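Local coordinates for hypothetical protein (Bacteroides fragilis, PDB 4JX0) that is of unknown function but binds magnesium and pairs a BT_3987-like N-terminal domain with a C-terminal domain of the F5/F8 type C family, at residues S199-D204 against N217-S222; D244-P249 against S310-E315; S252-S257 against F275-M280. One frame throughout, in Å; residues are numbered along the deposited sequence.

Contact 1: S199-D204 against N217-S222; sequences SDIRPD and NNWYTS
Arg-202 and Trp-219 mark the nearest approach of the two backbones, with their CA atoms 6.4 Å apart. No backbone-to-backbone hydrogen bond joins 199-204 to 217-222, so side chains bridge the gap. Trp-219 turns its indole edge to the first segment. Its NE1 donates to Ile-201 O at 3.0 Å, from above the carbonyl plane. Arg-202 O meets the same indole edge near CD1. Ser-199 OG also lies near NE1, but it has a hydrogen bond to the carbonyl of Tyr-227.

The Arg-202 chain is extended from CG to NE and carries the guanidinium over one face of Tyr-220. CZ lies 3.7 Å from the centroid of the Tyr-220 ring, offset toward the rim at CE2. The planes are 26° apart, which makes this a stacked cation-pi contact. NH1 of Arg-202 also reaches Ser-222 OG at 3.3 Å. That bond is nearly straight (164°) and lies in the guanidinium plane. Stack and in-plane bond together orient the group. The same NH1 makes a weak bond to Tyr-220 O. The two branches of Ile-201 part: CG2 lies 4.2 Å from Trp-219 CZ2, and CD1 meets Ser-222.

The first segment leaves strand 196-199, an outermost strand of the five-stranded sheet. The second carries strand 219-220, which pairs with strand 312-319 of the other sheet in this domain. Thr-221 extends that pairing to Val-311. The contact therefore ties an edge of one sheet to the other.

Contact 2: D244-P249 against S310-E315; sequences DTNTSP and SVDVNE. With MG (magnesium ion), chain D.
Asp-244 and Glu-315 belong to neighbouring strands, 235-244 and 312-319, in an antiparallel sheet of the C-terminal domain, assigned to the F5/F8 type C family. The contact holds part of its magnesium site. Two backbone hydrogen bonds join the segments. Asp-244 N donates to Glu-315 O at 2.9 Å, and Asn-314 N donates to Asp-244 O at 2.7 Å.

The second segment supplies two metal ligands. Asn-314 O binds magnesium at 2.2 Å and Glu-315 OE1 at 2.4 Å. A water, Ser-208 O, Asp-211 OD1 and Asn-213 O complete six ligands. The Glu-315 chain bends at chi2 (79°), and its OE2 accepts a hydrogen bond from Asn-192 ND2. The side chains of Asp-244 and Glu-315 start side by side, but their carboxylates part; that of Asp-244 makes a salt bridge to Arg-242.

Past Asp-244, side chains take over. Thr-245 OG1 donates to Asp-312 O at 2.7 Å, in the carbonyl plane. The same buried hydroxyl accepts a hydrogen bond from Leu-255 N. One residue further on, Asn-246 ND2 donates to Asp-312 OD2 at 2.8 Å. The bond is close to straight (169°): OD2 lies near the Asn-246 amide plane, while ND2 comes from above the Asp-312 carboxylate.

Contact 3: S252-S257 against F275-M280; sequences SYMLKS and FDRKSM
Lys-256 NZ makes a salt bridge to Asp-276 OD1 at 2.7 Å, meeting that oxygen on its syn side, 30° out of the carboxylate plane. The same NZ donates to Arg-277 O, also at 2.7 Å. The Lys-256 side chain starts away from the second segment, then bends at chi2 and chi4 to bring the ammonium back.

Arg-277 grips Leu-255 O side-on with two nitrogens. NE and NH2 are each 2.9 Å from Leu-255 O, which lies within 1° of the guanidinium plane. NH1 has a salt bridge to Asp-281, so Asp-281, just after the second segment, holds the other end of the guanidinium. The backbone adds one bond, Arg-277 N to Lys-256 O at 3.0 Å.

Apolar contacts lie further out. Met-254 and Met-280, both selenomethionine, cross at about a right angle, with Met-254 CE 3.5 Å from Met-280 CB. Met-254 CG rests near Arg-277 NH2. Lys-256 O lies obliquely to the Phe-275 ring, 3.7 Å from CE2.

Ser-257 and Asp-276 form an antiparallel, non-hydrogen-bonded pair at the open end of the beta hairpin 255-263 and 269-276. On its other side, strand 255-263 meets strand 296-304, where Lys-256 and Ser-257 both face Met-303, a classic beta bulge.

From the N terminus, contact 1 comes first. It closes a short loop without helix or strand between 199-204 and 217-222, the stretch that holds magnesium ligands Ser-208, Asp-211 and Asn-213. Contact 2 then opens at 244-249 and closes at 310-315. Contact 3 lies wholly within that span, pairing the ends of the hairpin. Contacts 1 and 2 touch through neighbouring strands 219-220 and 312-319. Asn-217 reaches Asn-314, and Ser-310 reaches Thr-221. Contacts 2 and 3 meet at Thr-245 with Leu-255 and at Asp-312 with Tyr-253. Contacts 1 and 3 do not touch. Contact 2 thus connects the other two within the C-terminal domain.

Contact 1: S199-D204 against N217-S222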
ATOM      1  N   SER A 199     -23.235  -3.002  -9.578  1.00 37.35           N
ATOM      2  CA  SER A 199     -22.324  -1.896  -9.299  1.00 36.65           C
ATOM      3  C   SER A 199     -22.954  -0.912  -8.308  1.00 42.45           C
ATOM      4  O   SER A 199     -24.180  -0.781  -8.247  1.00 43.73           O
ATOM      5  CB  SER A 199     -21.961  -1.172 -10.589  1.00 37.85           C
ATOM      6  OG  SER A 199     -21.086  -0.088 -10.328  1.00 44.76           O
ATOM      7  N   ASP A 200     -22.108  -0.209  -7.545  1.00 37.95           N
ATOM      8  CA  ASP A 200     -22.588   0.803  -6.600  1.00 37.88           C
ATOM      9  C   ASP A 200     -22.914   2.120  -7.307  1.00 41.03           C
ATOM     10  O   ASP A 200     -23.597   2.948  -6.711  1.00 42.17           O
ATOM     11  CB  ASP A 200     -21.581   1.059  -5.472  1.00 39.25           C
ATOM     12  CG  ASP A 200     -20.224   1.539  -5.923  1.00 45.36           C
ATOM     13  OD1 ASP A 200     -19.815   1.188  -7.060  1.00 43.49           O
ATOM     14  OD2 ASP A 200     -19.567   2.266  -5.147  1.00 52.13           O
ATOM     15  N   ILE A 201     -22.434   2.323  -8.557  1.00 35.10           N
ATOM     16  CA  ILE A 201     -22.684   3.547  -9.322  1.00 33.95           C
ATOM     17  C   ILE A 201     -23.330   3.200 -10.666  1.00 39.18           C
ATOM     18  O   ILE A 201     -22.985   2.182 -11.274  1.00 39.39           O
ATOM     19  CB  ILE A 201     -21.379   4.362  -9.505  1.00 35.55           C
ATOM     20  CG1 ILE A 201     -21.691   5.769 -10.009  1.00 35.33           C
ATOM     21  CG2 ILE A 201     -20.354   3.654 -10.423  1.00 35.06           C
ATOM     22  CD1 ILE A 201     -20.619   6.760  -9.758  1.00 37.29           C
ATOM     23  N   ARG A 202     -24.284   4.047 -11.112  1.00 35.21           N
ATOM     24  CA  ARG A 202     -25.013   3.906 -12.379  1.00 34.11           C
ATOM     25  C   ARG A 202     -25.480   2.472 -12.647  1.00 38.15           C
ATOM     26  O   ARG A 202     -25.226   1.948 -13.730  1.00 36.49           O
ATOM     27  CB  ARG A 202     -24.141   4.392 -13.547  1.00 30.00           C
ATOM     28  CG  ARG A 202     -23.825   5.859 -13.475  1.00 29.64           C
ATOM     29  CD  ARG A 202     -22.855   6.303 -14.539  1.00 30.22           C
ATOM     30  NE  ARG A 202     -22.528   7.712 -14.333  1.00 40.54           N
ATOM     31  CZ  ARG A 202     -21.557   8.186 -13.554  1.00 49.49           C
ATOM     32  NH1 ARG A 202     -20.737   7.358 -12.917  1.00 25.54           N
ATOM     33  NH2 ARG A 202     -21.382   9.492 -13.425  1.00 43.32           N
ATOM     34  N   PRO A 203     -26.183   1.817 -11.699  1.00 36.25           N
ATOM     35  CA  PRO A 203     -26.643   0.437 -11.959  1.00 36.28           C
ATOM     36  C   PRO A 203     -27.591   0.350 -13.163  1.00 41.02           C
ATOM     37  O   PRO A 203     -27.562  -0.625 -13.913  1.00 39.35           O
ATOM     38  CB  PRO A 203     -27.325   0.040 -10.653  1.00 38.58           C
ATOM     39  CG  PRO A 203     -27.679   1.325 -10.001  1.00 43.65           C
ATOM     40  CD  PRO A 203     -26.610   2.285 -10.369  1.00 38.54           C
ATOM     41  N   ASP A 204     -28.392   1.408 -13.366  1.00 40.04           N
ATOM     42  CA  ASP A 204     -29.330   1.543 -14.491  1.00 41.03           C
ATOM     43  C   ASP A 204     -28.631   1.526 -15.878  1.00 45.18           C
ATOM     44  O   ASP A 204     -29.292   1.224 -16.872  1.00 45.31           O
ATOM     45  CB  ASP A 204     -30.156   2.845 -14.348  1.00 44.45           C
ATOM     46  CG  ASP A 204     -29.329   4.126 -14.217  1.00 61.97           C
ATOM     47  OD1 ASP A 204     -28.644   4.293 -13.173  1.00 61.53           O
ATOM     48  OD2 ASP A 204     -29.394   4.976 -15.137  1.00 73.26           O
ATOM     49  N   ASN A 217     -20.312   4.475 -24.804  1.00 36.70           N
ATOM     50  CA  ASN A 217     -20.264   4.441 -23.351  1.00 35.88           C
ATOM     51  C   ASN A 217     -21.566   4.906 -22.701  1.00 40.39           C
ATOM     52  O   ASN A 217     -22.216   5.849 -23.165  1.00 41.02           O
ATOM     53  CB  ASN A 217     -19.138   5.315 -22.846  1.00 35.20           C
ATOM     54  CG  ASN A 217     -18.996   5.271 -21.356  1.00 50.13           C
ATOM     55  OD1 ASN A 217     -19.479   6.159 -20.654  1.00 51.24           O
ATOM     56  ND2 ASN A 217     -18.464   4.186 -20.837  1.00 35.15           N
ATOM     57  N   ASN A 218     -21.902   4.242 -21.589  1.00 35.50           N
ATOM     58  CA  ASN A 218     -23.026   4.563 -20.712  1.00 35.09           C
ATOM     59  C   ASN A 218     -22.590   4.431 -19.237  1.00 37.69           C
ATOM     60  O   ASN A 218     -22.917   5.308 -18.440  1.00 38.06           O
ATOM     61  CB  ASN A 218     -24.233   3.692 -21.025  1.00 34.66           C
ATOM     62  CG  ASN A 218     -24.954   4.135 -22.269  1.00 64.27           C
ATOM     63  OD1 ASN A 218     -25.527   5.229 -22.309  1.00 61.87           O
ATOM     64  ND2 ASN A 218     -24.932   3.325 -23.322  1.00 58.54           N
ATOM     65  N   TRP A 219     -21.841   3.361 -18.880  1.00 32.45           N
ATOM     66  CA  TRP A 219     -21.330   3.136 -17.532  1.00 31.35           C
ATOM     67  C   TRP A 219     -19.863   3.540 -17.396  1.00 33.78           C
ATOM     68  O   TRP A 219     -19.029   3.186 -18.231  1.00 33.04           O
ATOM     69  CB  TRP A 219     -21.462   1.657 -17.154  1.00 29.73           C
ATOM     70  CG  TRP A 219     -21.131   1.383 -15.720  1.00 30.77           C
ATOM     71  CD1 TRP A 219     -21.969   1.495 -14.652  1.00 34.43           C
ATOM     72  CD2 TRP A 219     -19.852   1.016 -15.192  1.00 30.02           C
ATOM     73  NE1 TRP A 219     -21.296   1.198 -13.487  1.00 33.75           N
ATOM     74  CE2 TRP A 219     -19.993   0.901 -13.791  1.00 34.29           C
ATOM     75  CE3 TRP A 219     -18.587   0.810 -15.763  1.00 30.62           C
ATOM     76  CZ2 TRP A 219     -18.919   0.570 -12.959  1.00 33.22           C
ATOM     77  CZ3 TRP A 219     -17.530   0.466 -14.938  1.00 31.63           C
ATOM     78  CH2 TRP A 219     -17.694   0.375 -13.554  1.00 32.54           C
ATOM     79  N   TYR A 220     -19.546   4.206 -16.281  1.00 29.28           N
ATOM     80  CA  TYR A 220     -18.195   4.617 -15.922  1.00 27.55           C
ATOM     81  C   TYR A 220     -18.134   4.901 -14.427  1.00 31.65           C
ATOM     82  O   TYR A 220     -19.167   5.161 -13.806  1.00 31.75           O
ATOM     83  CB  TYR A 220     -17.737   5.840 -16.740  1.00 27.98           C
ATOM     84  CG  TYR A 220     -18.645   7.045 -16.652  1.00 29.55           C
ATOM     85  CD1 TYR A 220     -19.733   7.181 -17.501  1.00 31.40           C
ATOM     86  CD2 TYR A 220     -18.369   8.089 -15.776  1.00 31.04           C
ATOM     87  CE1 TYR A 220     -20.559   8.300 -17.447  1.00 32.75           C
ATOM     88  CE2 TYR A 220     -19.164   9.232 -15.738  1.00 32.55           C
ATOM     89  CZ  TYR A 220     -20.272   9.326 -16.567  1.00 40.95           C
ATOM     90  OH  TYR A 220     -21.118  10.413 -16.534  1.00 44.22           O
ATOM     91  N   THR A 221     -16.941   4.806 -13.841  1.00 28.16           N
ATOM     92  CA  THR A 221     -16.747   5.063 -12.416  1.00 28.03           C
ATOM     93  C   THR A 221     -16.464   6.540 -12.210  1.00 32.75           C
ATOM     94  O   THR A 221     -16.118   7.240 -13.161  1.00 31.51           O
ATOM     95  CB  THR A 221     -15.606   4.182 -11.855  1.00 32.38           C
ATOM     96  OG1 THR A 221     -14.358   4.532 -12.446  1.00 33.14           O
ATOM     97  CG2 THR A 221     -15.857   2.709 -12.067  1.00 27.00           C
ATOM     98  N   SER A 222     -16.651   7.017 -10.973  1.00 31.42           N
ATOM     99  CA  SER A 222     -16.358   8.397 -10.570  1.00 32.39           C
ATOM    100  C   SER A 222     -15.319   8.479  -9.423  1.00 37.81           C
ATOM    101  O   SER A 222     -14.837   9.573  -9.154  1.00 38.26           O
ATOM    102  CB  SER A 222     -17.635   9.106 -10.153  1.00 35.91           C
ATOM    103  OG  SER A 222     -18.551   9.121 -11.233  1.00 43.38           O
TER

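Contact 2: D244-P249 against S310-E315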
ATOM      1  N   ASP A 244     -13.815  -3.303 -22.890  1.00 31.15           N
ATOM      2  CA  ASP A 244     -13.699  -2.199 -23.839  1.00 30.95           C
ATOM      3  C   ASP A 244     -13.753  -0.914 -23.070  1.00 33.26           C
ATOM      4  O   ASP A 244     -14.670  -0.721 -22.280  1.00 31.84           O
ATOM      5  CB  ASP A 244     -14.789  -2.234 -24.907  1.00 33.41           C
ATOM      6  CG  ASP A 244     -14.508  -3.303 -25.917  1.00 46.08           C
ATOM      7  OD1 ASP A 244     -14.641  -4.498 -25.563  1.00 48.81           O
ATOM      8  OD2 ASP A 244     -14.018  -2.961 -27.023  1.00 49.50           O
ATOM      9  N   THR A 245     -12.776  -0.049 -23.277  1.00 30.58           N
ATOM     10  CA  THR A 245     -12.654   1.189 -22.535  1.00 31.13           C
ATOM     11  C   THR A 245     -12.448   2.345 -23.511  1.00 37.86           C
ATOM     12  O   THR A 245     -12.510   2.156 -24.726  1.00 38.80           O
ATOM     13  CB  THR A 245     -11.529   1.013 -21.496  1.00 35.26           C
ATOM     14  OG1 THR A 245     -11.560   2.087 -20.560  1.00 39.25           O
ATOM     15  CG2 THR A 245     -10.144   0.890 -22.118  1.00 32.50           C
ATOM     16  N   ASN A 246     -12.245   3.544 -22.974  1.00 35.35           N
ATOM     17  CA  ASN A 246     -12.083   4.750 -23.778  1.00 36.43           C
ATOM     18  C   ASN A 246     -10.812   4.693 -24.624  1.00 41.97           C
ATOM     19  O   ASN A 246      -9.830   4.088 -24.202  1.00 41.90           O
ATOM     20  CB  ASN A 246     -12.042   5.978 -22.870  1.00 38.89           C
ATOM     21  CG  ASN A 246     -12.413   7.242 -23.579  1.00 61.27           C
ATOM     22  OD1 ASN A 246     -11.645   7.771 -24.377  1.00 55.01           O
ATOM     23  ND2 ASN A 246     -13.614   7.741 -23.338  1.00 55.91           N
ATOM     24  N   THR A 247     -10.816   5.357 -25.798  1.00 39.38           N
ATOM     25  CA  THR A 247      -9.659   5.406 -26.711  1.00 39.17           C
ATOM     26  C   THR A 247      -8.968   6.779 -26.702  1.00 44.29           C
ATOM     27  O   THR A 247      -8.293   7.116 -27.673  1.00 45.21           O
ATOM     28  CB  THR A 247     -10.120   5.097 -28.146  1.00 42.35           C
ATOM     29  OG1 THR A 247     -11.055   6.096 -28.562  1.00 44.04           O
ATOM     30  CG2 THR A 247     -10.697   3.706 -28.297  1.00 36.40           C
ATOM     31  N   SER A 248      -9.118   7.572 -25.633  1.00 40.37           N
ATOM     32  CA  SER A 248      -8.535   8.913 -25.591  1.00 40.96           C
ATOM     33  C   SER A 248      -7.013   8.925 -25.773  1.00 44.83           C
ATOM     34  O   SER A 248      -6.331   8.240 -25.018  1.00 43.53           O
ATOM     35  CB  SER A 248      -8.857   9.593 -24.264  1.00 45.37           C
ATOM     36  OG  SER A 248      -8.402  10.938 -24.244  1.00 58.54           O
ATOM     37  N   PRO A 249      -6.449   9.780 -26.658  1.00 42.81           N
ATOM     38  CA  PRO A 249      -4.981   9.893 -26.744  1.00 42.50           C
ATOM     39  C   PRO A 249      -4.331  10.385 -25.450  1.00 45.84           C
ATOM     40  O   PRO A 249      -3.163  10.101 -25.239  1.00 45.86           O
ATOM     41  CB  PRO A 249      -4.762  10.915 -27.868  1.00 45.71           C
ATOM     42  CG  PRO A 249      -6.037  10.998 -28.595  1.00 50.74           C
ATOM     43  CD  PRO A 249      -7.105  10.710 -27.599  1.00 45.86           C
ATOM     44  N   SER A 310     -11.446   7.316 -12.712  1.00 31.05           N
ATOM     45  CA  SER A 310     -12.678   7.303 -13.488  1.00 30.69           C
ATOM     46  C   SER A 310     -12.386   6.624 -14.808  1.00 35.24           C
ATOM     47  O   SER A 310     -11.591   7.158 -15.574  1.00 36.44           O
ATOM     48  CB  SER A 310     -13.193   8.720 -13.710  1.00 34.38           C
ATOM     49  OG  SER A 310     -14.309   8.729 -14.586  1.00 41.30           O
ATOM     50  N   VAL A 311     -12.959   5.437 -15.052  1.00 30.46           N
ATOM     51  CA  VAL A 311     -12.728   4.692 -16.287  1.00 29.73           C
ATOM     52  C   VAL A 311     -14.060   4.353 -16.945  1.00 33.71           C
ATOM     53  O   VAL A 311     -15.056   4.144 -16.256  1.00 33.38           O
ATOM     54  CB  VAL A 311     -11.878   3.402 -16.064  1.00 32.56           C
ATOM     55  CG1 VAL A 311     -10.691   3.669 -15.148  1.00 31.79           C
ATOM     56  CG2 VAL A 311     -12.716   2.249 -15.525  1.00 32.38           C
ATOM     57  N   ASP A 312     -14.038   4.222 -18.278  1.00 29.78           N
ATOM     58  CA  ASP A 312     -15.170   3.786 -19.086  1.00 28.90           C
ATOM     59  C   ASP A 312     -15.102   2.297 -19.274  1.00 30.14           C
ATOM     60  O   ASP A 312     -14.018   1.784 -19.512  1.00 28.42           O
ATOM     61  CB  ASP A 312     -15.136   4.427 -20.493  1.00 31.04           C
ATOM     62  CG  ASP A 312     -15.581   5.860 -20.621  1.00 40.49           C
ATOM     63  OD1 ASP A 312     -15.946   6.461 -19.594  1.00 42.23           O
ATOM     64  OD2 ASP A 312     -15.540   6.395 -21.754  1.00 45.86           O
ATOM     65  N   VAL A 313     -16.237   1.602 -19.207  1.00 26.97           N
ATOM     66  CA  VAL A 313     -16.317   0.187 -19.558  1.00 26.19           C
ATOM     67  C   VAL A 313     -17.520   0.135 -20.490  1.00 29.97           C
ATOM     68  O   VAL A 313     -18.640   0.395 -20.067  1.00 30.31           O
ATOM     69  CB  VAL A 313     -16.344  -0.809 -18.378  1.00 29.95           C
ATOM     70  CG1 VAL A 313     -16.316  -2.244 -18.887  1.00 29.33           C
ATOM     71  CG2 VAL A 313     -15.144  -0.581 -17.460  1.00 29.68           C
ATOM     72  N   ASN A 314     -17.245  -0.022 -21.789  1.00 26.62           N
ATOM     73  CA  ASN A 314     -18.229   0.005 -22.871  1.00 26.76           C
ATOM     74  C   ASN A 314     -18.822  -1.369 -23.168  1.00 30.86           C
ATOM     75  O   ASN A 314     -19.925  -1.448 -23.714  1.00 30.89           O
ATOM     76  CB  ASN A 314     -17.559   0.542 -24.138  1.00 27.01           C
ATOM     77  CG  ASN A 314     -16.930   1.901 -23.964  1.00 49.74           C
ATOM     78  OD1 ASN A 314     -17.205   2.613 -23.000  1.00 41.10           O
ATOM     79  ND2 ASN A 314     -16.045   2.278 -24.877  1.00 47.10           N
ATOM     80  N   GLU A 315     -18.074  -2.444 -22.857  1.00 26.67           N
ATOM     81  CA  GLU A 315     -18.487  -3.825 -23.100  1.00 26.33           C
ATOM     82  C   GLU A 315     -17.590  -4.758 -22.286  1.00 31.95           C
ATOM     83  O   GLU A 315     -16.401  -4.482 -22.169  1.00 32.43           O
ATOM     84  CB  GLU A 315     -18.382  -4.132 -24.607  1.00 27.47           C
ATOM     85  CG  GLU A 315     -18.898  -5.488 -25.040  1.00 37.03           C
ATOM     86  CD  GLU A 315     -20.395  -5.654 -25.185  1.00 52.67           C
ATOM     87  OE1 GLU A 315     -21.152  -4.698 -24.897  1.00 40.93           O
ATOM     88  OE2 GLU A 315     -20.809  -6.763 -25.596  1.00 43.55           O
TER
HETATM   89 MG    MG D 402     -21.512  -2.343 -24.907  1.00 22.58          MG
HETATM   90  O   HOH W   1     -21.950  -0.215 -24.839  1.00 33.37           O

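Contact 3: S252-S257 against F275-M280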
ATOM      1  N   SER A 252      -7.773   9.785 -20.879  1.00 40.72           N
ATOM      2  CA  SER A 252      -8.930  10.059 -20.019  1.00 39.79           C
ATOM      3  C   SER A 252      -9.987   8.983 -20.202  1.00 40.13           C
ATOM      4  O   SER A 252     -10.330   8.641 -21.333  1.00 39.75           O
ATOM      5  CB  SER A 252      -9.528  11.436 -20.288  1.00 44.71           C
ATOM      6  OG  SER A 252      -9.870  11.576 -21.654  1.00 57.46           O
ATOM      7  N   TYR A 253     -10.422   8.388 -19.073  1.00 33.72           N
ATOM      8  CA  TYR A 253     -11.410   7.321 -19.004  1.00 32.04           C
ATOM      9  C   TYR A 253     -10.931   5.990 -19.628  1.00 34.10           C
ATOM     10  O   TYR A 253     -11.722   5.051 -19.699  1.00 33.08           O
ATOM     11  CB  TYR A 253     -12.737   7.755 -19.629  1.00 33.91           C
ATOM     12  CG  TYR A 253     -13.223   9.091 -19.119  1.00 36.56           C
ATOM     13  CD1 TYR A 253     -13.426   9.308 -17.762  1.00 38.65           C
ATOM     14  CD2 TYR A 253     -13.465  10.147 -19.990  1.00 38.30           C
ATOM     15  CE1 TYR A 253     -13.868  10.537 -17.284  1.00 40.93           C
ATOM     16  CE2 TYR A 253     -13.908  11.383 -19.524  1.00 40.02           C
ATOM     17  CZ  TYR A 253     -14.110  11.576 -18.167  1.00 48.40           C
ATOM     18  OH  TYR A 253     -14.558  12.781 -17.679  1.00 51.65           O
HETATM   19  N   MSE A 254      -9.636   5.871 -19.989  1.00 29.96           N
HETATM   20  CA  MSE A 254      -9.063   4.653 -20.563  1.00 28.23           C
HETATM   21  C   MSE A 254      -8.505   3.824 -19.423  1.00 31.69           C
HETATM   22  O   MSE A 254      -7.545   4.259 -18.797  1.00 32.30           O
HETATM   23  CB  MSE A 254      -7.953   5.017 -21.576  1.00 30.16           C
HETATM   24  CG  MSE A 254      -7.143   3.818 -22.080  1.00 35.79           C
HETATM   25 SE   MSE A 254      -5.884   4.263 -23.475  0.75 43.51          SE
HETATM   26  CE  MSE A 254      -4.747   5.280 -22.604  1.00 40.55           C
ATOM     27  N   LEU A 255      -9.079   2.651 -19.149  1.00 27.02           N
ATOM     28  CA  LEU A 255      -8.617   1.776 -18.066  1.00 26.74           C
ATOM     29  C   LEU A 255      -7.131   1.432 -18.184  1.00 30.51           C
ATOM     30  O   LEU A 255      -6.707   0.899 -19.208  1.00 29.58           O
ATOM     31  CB  LEU A 255      -9.440   0.465 -18.060  1.00 26.59           C
ATOM     32  CG  LEU A 255      -9.014  -0.644 -17.095  1.00 30.22           C
ATOM     33  CD1 LEU A 255      -9.020  -0.154 -15.656  1.00 30.88           C
ATOM     34  CD2 LEU A 255      -9.926  -1.840 -17.232  1.00 30.09           C
ATOM     35  N   LYS A 256      -6.355   1.740 -17.125  1.00 27.65           N
ATOM     36  CA  LYS A 256      -4.937   1.398 -17.019  1.00 27.01           C
ATOM     37  C   LYS A 256      -4.754   0.266 -16.051  1.00 32.05           C
ATOM     38  O   LYS A 256      -4.157  -0.753 -16.406  1.00 32.01           O
ATOM     39  CB  LYS A 256      -4.103   2.590 -16.541  1.00 29.38           C
ATOM     40  CG  LYS A 256      -2.593   2.360 -16.722  1.00 36.18           C
ATOM     41  CD  LYS A 256      -1.764   2.859 -15.569  1.00 35.09           C
ATOM     42  CE  LYS A 256      -0.297   2.926 -15.912  1.00 34.04           C
ATOM     43  NZ  LYS A 256       0.265   1.614 -16.330  1.00 30.41           N
ATOM     44  N   SER A 257      -5.232   0.462 -14.803  1.00 29.37           N
ATOM     45  CA  SER A 257      -5.066  -0.518 -13.737  1.00 28.96           C
ATOM     46  C   SER A 257      -6.306  -0.711 -12.893  1.00 32.26           C
ATOM     47  O   SER A 257      -7.141   0.181 -12.812  1.00 32.29           O
ATOM     48  CB  SER A 257      -3.930  -0.085 -12.814  1.00 32.27           C
ATOM     49  OG  SER A 257      -4.222   1.144 -12.174  1.00 41.36           O
ATOM     50  N   PHE A 275      -4.176  -5.661 -12.106  1.00 28.69           N
ATOM     51  CA  PHE A 275      -4.015  -5.469 -13.536  1.00 27.39           C
ATOM     52  C   PHE A 275      -3.418  -4.089 -13.670  1.00 32.04           C
ATOM     53  O   PHE A 275      -3.857  -3.199 -12.952  1.00 31.99           O
ATOM     54  CB  PHE A 275      -5.353  -5.585 -14.267  1.00 28.34           C
ATOM     55  CG  PHE A 275      -5.256  -5.260 -15.742  1.00 28.93           C
ATOM     56  CD1 PHE A 275      -4.649  -6.139 -16.625  1.00 30.44           C
ATOM     57  CD2 PHE A 275      -5.810  -4.094 -16.250  1.00 29.71           C
ATOM     58  CE1 PHE A 275      -4.604  -5.860 -17.987  1.00 30.42           C
ATOM     59  CE2 PHE A 275      -5.752  -3.818 -17.613  1.00 31.30           C
ATOM     60  CZ  PHE A 275      -5.153  -4.704 -18.469  1.00 28.87           C
ATOM     61  N   ASP A 276      -2.368  -3.921 -14.472  1.00 28.58           N
ATOM     62  CA  ASP A 276      -1.716  -2.620 -14.668  1.00 27.98           C
ATOM     63  C   ASP A 276      -1.000  -2.654 -16.010  1.00 32.22           C
ATOM     64  O   ASP A 276       0.185  -3.002 -16.074  1.00 32.51           O
ATOM     65  CB  ASP A 276      -0.754  -2.306 -13.500  1.00 29.50           C
ATOM     66  CG  ASP A 276      -0.016  -0.974 -13.581  1.00 43.04           C
ATOM     67  OD1 ASP A 276      -0.471  -0.084 -14.332  1.00 43.97           O
ATOM     68  OD2 ASP A 276       0.999  -0.810 -12.865  1.00 51.61           O
ATOM     69  N   ARG A 277      -1.744  -2.366 -17.096  1.00 27.68           N
ATOM     70  CA  ARG A 277      -1.189  -2.457 -18.444  1.00 27.84           C
ATOM     71  C   ARG A 277      -0.362  -1.233 -18.807  1.00 35.90           C
ATOM     72  O   ARG A 277      -0.471  -0.175 -18.182  1.00 35.98           O
ATOM     73  CB  ARG A 277      -2.261  -2.705 -19.513  1.00 24.07           C
ATOM     74  CG  ARG A 277      -3.370  -1.670 -19.605  1.00 24.43           C
ATOM     75  CD  ARG A 277      -4.143  -1.808 -20.899  1.00 23.03           C
ATOM     76  NE  ARG A 277      -5.230  -0.834 -20.969  1.00 23.16           N
ATOM     77  CZ  ARG A 277      -5.915  -0.521 -22.062  1.00 41.02           C
ATOM     78  NH1 ARG A 277      -5.628  -1.094 -23.226  1.00 37.93           N
ATOM     79  NH2 ARG A 277      -6.890   0.374 -22.005  1.00 27.54           N
ATOM     80  N   LYS A 278       0.502  -1.422 -19.810  1.00 33.49           N
ATOM     81  CA  LYS A 278       1.402  -0.411 -20.343  1.00 33.77           C
ATOM     82  C   LYS A 278       1.047  -0.055 -21.802  1.00 37.36           C
ATOM     83  O   LYS A 278       1.649   0.850 -22.351  1.00 37.89           O
ATOM     84  CB  LYS A 278       2.847  -0.942 -20.250  1.00 37.25           C
ATOM     85  CG  LYS A 278       3.452  -0.845 -18.839  1.00 52.64           C
ATOM     86  CD  LYS A 278       4.103  -2.150 -18.371  1.00 66.04           C
ATOM     87  CE  LYS A 278       3.091  -3.183 -17.906  1.00 77.33           C
ATOM     88  NZ  LYS A 278       3.662  -4.560 -17.881  1.00 82.26           N
ATOM     89  N   SER A 279       0.072  -0.738 -22.427  1.00 32.65           N
ATOM     90  CA  SER A 279      -0.344  -0.472 -23.805  1.00 32.08           C
ATOM     91  C   SER A 279      -1.617   0.391 -23.814  1.00 34.69           C
ATOM     92  O   SER A 279      -2.606   0.013 -23.191  1.00 34.28           O
ATOM     93  CB  SER A 279      -0.589  -1.794 -24.527  1.00 35.89           C
ATOM     94  OG  SER A 279      -1.109  -1.589 -25.829  1.00 52.14           O
HETATM   95  N   MSE A 280      -1.604   1.535 -24.519  1.00 30.42           N
HETATM   96  CA  MSE A 280      -2.764   2.430 -24.603  1.00 29.19           C
HETATM   97  C   MSE A 280      -3.641   2.113 -25.807  1.00 34.00           C
HETATM   98  O   MSE A 280      -3.188   2.253 -26.938  1.00 34.66           O
HETATM   99  CB  MSE A 280      -2.308   3.882 -24.725  1.00 31.57           C
HETATM  100  CG  MSE A 280      -1.405   4.334 -23.611  1.00 38.27           C
HETATM  101 SE   MSE A 280      -1.304   6.265 -23.442  0.75 47.31          SE
HETATM  102  CE  MSE A 280      -1.748   6.846 -25.277  1.00 45.17           C
TER